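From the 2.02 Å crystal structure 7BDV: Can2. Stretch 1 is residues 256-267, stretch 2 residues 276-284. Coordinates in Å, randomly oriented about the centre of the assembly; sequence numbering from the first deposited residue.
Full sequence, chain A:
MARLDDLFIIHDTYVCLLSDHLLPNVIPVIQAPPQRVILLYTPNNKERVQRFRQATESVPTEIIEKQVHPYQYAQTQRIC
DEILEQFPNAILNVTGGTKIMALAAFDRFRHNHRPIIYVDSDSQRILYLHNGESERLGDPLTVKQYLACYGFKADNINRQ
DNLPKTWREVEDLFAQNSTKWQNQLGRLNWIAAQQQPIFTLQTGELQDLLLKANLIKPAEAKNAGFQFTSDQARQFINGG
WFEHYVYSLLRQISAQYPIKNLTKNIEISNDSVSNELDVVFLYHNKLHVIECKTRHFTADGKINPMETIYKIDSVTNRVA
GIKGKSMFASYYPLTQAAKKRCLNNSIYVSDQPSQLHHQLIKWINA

Stretch 1 256-267: QYPIKNLTKNIE
Stretch 2 276-284: ELDVVFLYH

The two stretches of Can2 pair antiparallel in short strand segments, broken by corners at Asn261, Lys264, Asn265 and Asp278, and bury 835 Å² between them. Lys260 pairs with Leu282 (CA to CA 5.0 Å), Thr263 with Val280 (5.4 Å), Lys264 with Val279 (4.4 Å), Ile266 with Leu277 (5.3 Å) and Glu267 with Glu276 (4.6 Å). Between Lys260 and Thr263 the register shifts by one residue, a beta bulge. There Asn261 adopts phi/psi 59/38, a left-handed conformation that asparagine tolerates well; Asn265, at 51/57, makes a second such corner, opposite Asp278 at -68/-57. Elsewhere the paired residues are extended, as at Thr263 (-135/147) and Val280 (-135/146).

Backbone hydrogen bonds hold the register. Lys260 N donates to Leu282 O and Leu282 N to Lys260 O, both at 2.8 Å. Thr263 N reaches Val280 O at 2.9 Å, and Val280 N returns to Thr263 O at 3.0 Å. Asn265 N donates to Asp278 O at 2.8 Å. Ile266 N to Leu277 O and Leu277 N to Ile266 O are both 2.9 Å, but the former is bent to 134° at the hydrogen. CA-H...O contacts supplement these, the shortest from Lys264 CA to Asp278 O at 3.2 Å. Within the first stretch, Thr263 OG1 (chi1 m) donates to Asn261 O at 2.8 Å, so the threonine hydroxyl ties down the bulge.

Apolar side chains pack at several points along the pairing. Ile266 (chi1 p), Leu277 (m, t) and Val280 (chi1 m) share a face with Thr263, Lys260 and Leu282 (m, t); Ile266, modelled without CD1, has CG1 3.5 Å from both Leu277 CB and Val280 CG1. Leu262 (t, p) starts sideways but its end comes nearer, bringing CD1 to 3.8 Å from Val279 CG1 (Val279 chi1 t) and 4.0 Å from Phe281 CD1. Ile259 (m, t) sets CG2 3.7 Å from Phe281 CB and lays CD1 over one face of the Phe281 ring (chi1 p, chi2 -81°).

Tyr283 (chi1 t, chi2 72°) closes the other end. Its CE1 lies 3.6 Å from Pro258 CD and its CD1 4.1 Å from Ile259 CG1, while Pro258 O lies at the ring edge, 3.5 Å from Tyr283 CD1. Tyr283 OH sits at the edge of the Tyr257 ring (chi1 m, chi2 78°), 3.5 Å from Tyr257 CD2. A water O donates to Pro258 O at an unusually short 2.4 Å and accepts a weak bond from His284 N, 3.4 Å from that water O.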

# COMPACT_ATOMS: atom_id res chain seq x y z
N GLN A 256 23.32 -17.22 -12.46
CA GLN A 256 23.93 -16.11 -13.25
C GLN A 256 23.67 -14.73 -12.62
O GLN A 256 24.34 -13.77 -13.00
CB GLN A 256 23.41 -16.19 -14.69
CG GLN A 256 24.01 -17.34 -15.49
CD GLN A 256 25.49 -17.21 -15.73
OE1 GLN A 256 26.31 -17.80 -15.04
NE2 GLN A 256 25.86 -16.43 -16.73
N TYR A 257 22.64 -14.58 -11.79
CA TYR A 257 22.24 -13.31 -11.14
C TYR A 257 22.35 -13.49 -9.63
O TYR A 257 21.95 -14.52 -9.08
CB TYR A 257 20.83 -12.90 -11.55
CG TYR A 257 20.65 -12.67 -13.03
CD1 TYR A 257 20.52 -13.72 -13.92
CD2 TYR A 257 20.51 -11.39 -13.54
CE1 TYR A 257 20.33 -13.52 -15.28
CE2 TYR A 257 20.30 -11.16 -14.89
CZ TYR A 257 20.23 -12.23 -15.76
OH TYR A 257 20.08 -12.03 -17.11
N PRO A 258 22.90 -12.48 -8.91
CA PRO A 258 23.10 -12.55 -7.46
C PRO A 258 21.81 -12.36 -6.64
O PRO A 258 21.67 -11.42 -5.92
CB PRO A 258 24.08 -11.40 -7.21
CG PRO A 258 23.66 -10.37 -8.22
CD PRO A 258 23.35 -11.19 -9.46
N ILE A 259 20.86 -13.26 -6.80
CA ILE A 259 19.65 -13.39 -5.94
C ILE A 259 20.15 -13.85 -4.56
O ILE A 259 20.90 -14.80 -4.55
CB ILE A 259 18.69 -14.38 -6.61
CG1 ILE A 259 17.92 -13.68 -7.75
CG2 ILE A 259 17.77 -15.01 -5.59
CD1 ILE A 259 17.00 -14.59 -8.51
N LYS A 260 19.71 -13.22 -3.47
CA LYS A 260 20.19 -13.52 -2.09
C LYS A 260 19.04 -14.03 -1.22
O LYS A 260 17.90 -13.49 -1.34
CB LYS A 260 20.79 -12.26 -1.45
CG LYS A 260 22.26 -12.03 -1.73
CD LYS A 260 22.87 -11.04 -0.76
CE LYS A 260 22.95 -11.55 0.67
NZ LYS A 260 23.33 -10.45 1.58
N ASN A 261 19.32 -15.00 -0.33
CA ASN A 261 18.40 -15.44 0.75
C ASN A 261 17.08 -15.95 0.16
O ASN A 261 16.01 -15.69 0.75
CB ASN A 261 18.15 -14.33 1.76
CG ASN A 261 19.40 -13.85 2.47
OD1 ASN A 261 19.55 -12.67 2.79
ND2 ASN A 261 20.32 -14.75 2.75
N LEU A 262 17.14 -16.64 -0.98
CA LEU A 262 15.94 -17.24 -1.64
C LEU A 262 15.31 -18.21 -0.67
O LEU A 262 16.00 -19.16 -0.24
CB LEU A 262 16.40 -17.94 -2.91
CG LEU A 262 15.30 -18.63 -3.72
CD1 LEU A 262 14.21 -17.66 -4.14
CD2 LEU A 262 15.89 -19.32 -4.94
N THR A 263 14.05 -18.00 -0.32
CA THR A 263 13.29 -18.81 0.67
C THR A 263 11.91 -19.12 0.09
O THR A 263 11.36 -18.27 -0.65
CB THR A 263 13.21 -18.05 2.01
OG1 THR A 263 14.47 -17.47 2.34
CG2 THR A 263 12.82 -18.94 3.16
N LYS A 264 11.36 -20.28 0.42
CA LYS A 264 9.96 -20.68 0.07
C LYS A 264 9.18 -20.77 1.39
O LYS A 264 9.81 -21.04 2.44
CB LYS A 264 9.98 -21.95 -0.80
CG LYS A 264 10.62 -23.19 -0.18
CD LYS A 264 10.86 -24.32 -1.17
N ASN A 265 7.88 -20.45 1.36
CA ASN A 265 6.93 -20.62 2.49
C ASN A 265 7.51 -19.97 3.76
O ASN A 265 7.63 -20.68 4.78
CB ASN A 265 6.59 -22.09 2.75
CG ASN A 265 6.22 -22.85 1.49
OD1 ASN A 265 6.91 -23.81 1.13
ND2 ASN A 265 5.22 -22.37 0.77
N ILE A 266 7.84 -18.68 3.71
CA ILE A 266 8.33 -17.92 4.89
C ILE A 266 7.12 -17.47 5.70
O ILE A 266 6.10 -17.10 5.08
CB ILE A 266 9.23 -16.73 4.48
CG1 ILE A 266 8.50 -15.69 3.62
CG2 ILE A 266 10.47 -17.26 3.81
N GLU A 267 7.23 -17.53 7.03
CA GLU A 267 6.30 -16.92 7.99
C GLU A 267 6.95 -15.66 8.55
O GLU A 267 8.06 -15.74 9.11
CB GLU A 267 5.93 -17.95 9.07
N GLU A 276 2.04 -15.39 5.77
CA GLU A 276 2.76 -16.47 5.05
C GLU A 276 2.99 -15.99 3.61
O GLU A 276 2.03 -15.44 3.02
CB GLU A 276 2.02 -17.81 5.11
CG GLU A 276 2.96 -18.97 5.40
CD GLU A 276 2.71 -20.27 4.64
OE1 GLU A 276 1.52 -20.68 4.54
OE2 GLU A 276 3.69 -20.86 4.14
N LEU A 277 4.23 -16.11 3.11
CA LEU A 277 4.65 -15.67 1.76
C LEU A 277 5.24 -16.86 1.00
O LEU A 277 6.08 -17.59 1.61
CB LEU A 277 5.65 -14.53 1.90
CG LEU A 277 5.08 -13.23 2.48
CD1 LEU A 277 6.19 -12.20 2.63
CD2 LEU A 277 3.94 -12.67 1.62
N ASP A 278 4.86 -17.02 -0.27
CA ASP A 278 5.16 -18.22 -1.08
C ASP A 278 6.67 -18.28 -1.37
O ASP A 278 7.27 -19.32 -1.09
CB ASP A 278 4.34 -18.26 -2.37
CG ASP A 278 2.82 -18.24 -2.18
OD1 ASP A 278 2.35 -18.59 -1.07
OD2 ASP A 278 2.13 -17.81 -3.13
N VAL A 279 7.23 -17.24 -1.98
CA VAL A 279 8.68 -17.18 -2.35
C VAL A 279 9.17 -15.76 -2.10
O VAL A 279 8.48 -14.83 -2.54
CB VAL A 279 8.94 -17.59 -3.82
CG1 VAL A 279 10.41 -17.66 -4.13
CG2 VAL A 279 8.26 -18.89 -4.18
N VAL A 280 10.31 -15.61 -1.43
CA VAL A 280 10.94 -14.28 -1.16
C VAL A 280 12.44 -14.40 -1.45
O VAL A 280 13.00 -15.49 -1.30
CB VAL A 280 10.65 -13.78 0.27
CG1 VAL A 280 9.18 -13.94 0.64
CG2 VAL A 280 11.54 -14.43 1.30
N PHE A 281 13.03 -13.32 -1.95
CA PHE A 281 14.49 -13.16 -2.09
C PHE A 281 14.80 -11.68 -2.06
O PHE A 281 13.85 -10.82 -2.22
CB PHE A 281 15.04 -13.82 -3.36
CG PHE A 281 14.41 -13.38 -4.66
CD1 PHE A 281 13.20 -13.92 -5.08
CD2 PHE A 281 15.00 -12.41 -5.44
CE1 PHE A 281 12.61 -13.49 -6.27
CE2 PHE A 281 14.43 -12.00 -6.64
CZ PHE A 281 13.23 -12.55 -7.05
N LEU A 282 16.09 -11.39 -1.89
CA LEU A 282 16.67 -10.04 -2.04
C LEU A 282 17.41 -10.01 -3.36
O LEU A 282 18.13 -10.97 -3.71
CB LEU A 282 17.64 -9.75 -0.89
CG LEU A 282 17.03 -9.26 0.40
CD1 LEU A 282 18.12 -9.07 1.45
CD2 LEU A 282 16.29 -7.95 0.21
N TYR A 283 17.30 -8.90 -4.05
CA TYR A 283 18.07 -8.61 -5.28
C TYR A 283 18.26 -7.11 -5.35
O TYR A 283 17.24 -6.43 -5.34
CB TYR A 283 17.35 -9.13 -6.52
CG TYR A 283 18.17 -9.01 -7.77
CD1 TYR A 283 19.24 -9.84 -7.95
CD2 TYR A 283 17.89 -8.07 -8.77
CE1 TYR A 283 20.03 -9.76 -9.08
CE2 TYR A 283 18.67 -7.98 -9.91
CZ TYR A 283 19.75 -8.83 -10.06
OH TYR A 283 20.56 -8.77 -11.15
N HIS A 284 19.51 -6.65 -5.38
CA HIS A 284 19.87 -5.21 -5.36
C HIS A 284 19.25 -4.56 -4.13
O HIS A 284 18.68 -3.47 -4.27
CB HIS A 284 19.45 -4.56 -6.69
CG HIS A 284 20.24 -5.04 -7.85
ND1 HIS A 284 19.96 -4.64 -9.15
CD2 HIS A 284 21.32 -5.85 -7.92
CE1 HIS A 284 20.83 -5.20 -9.97
NE2 HIS A 284 21.67 -5.97 -9.23
O HOH W 1 21.75 -9.16 -5.04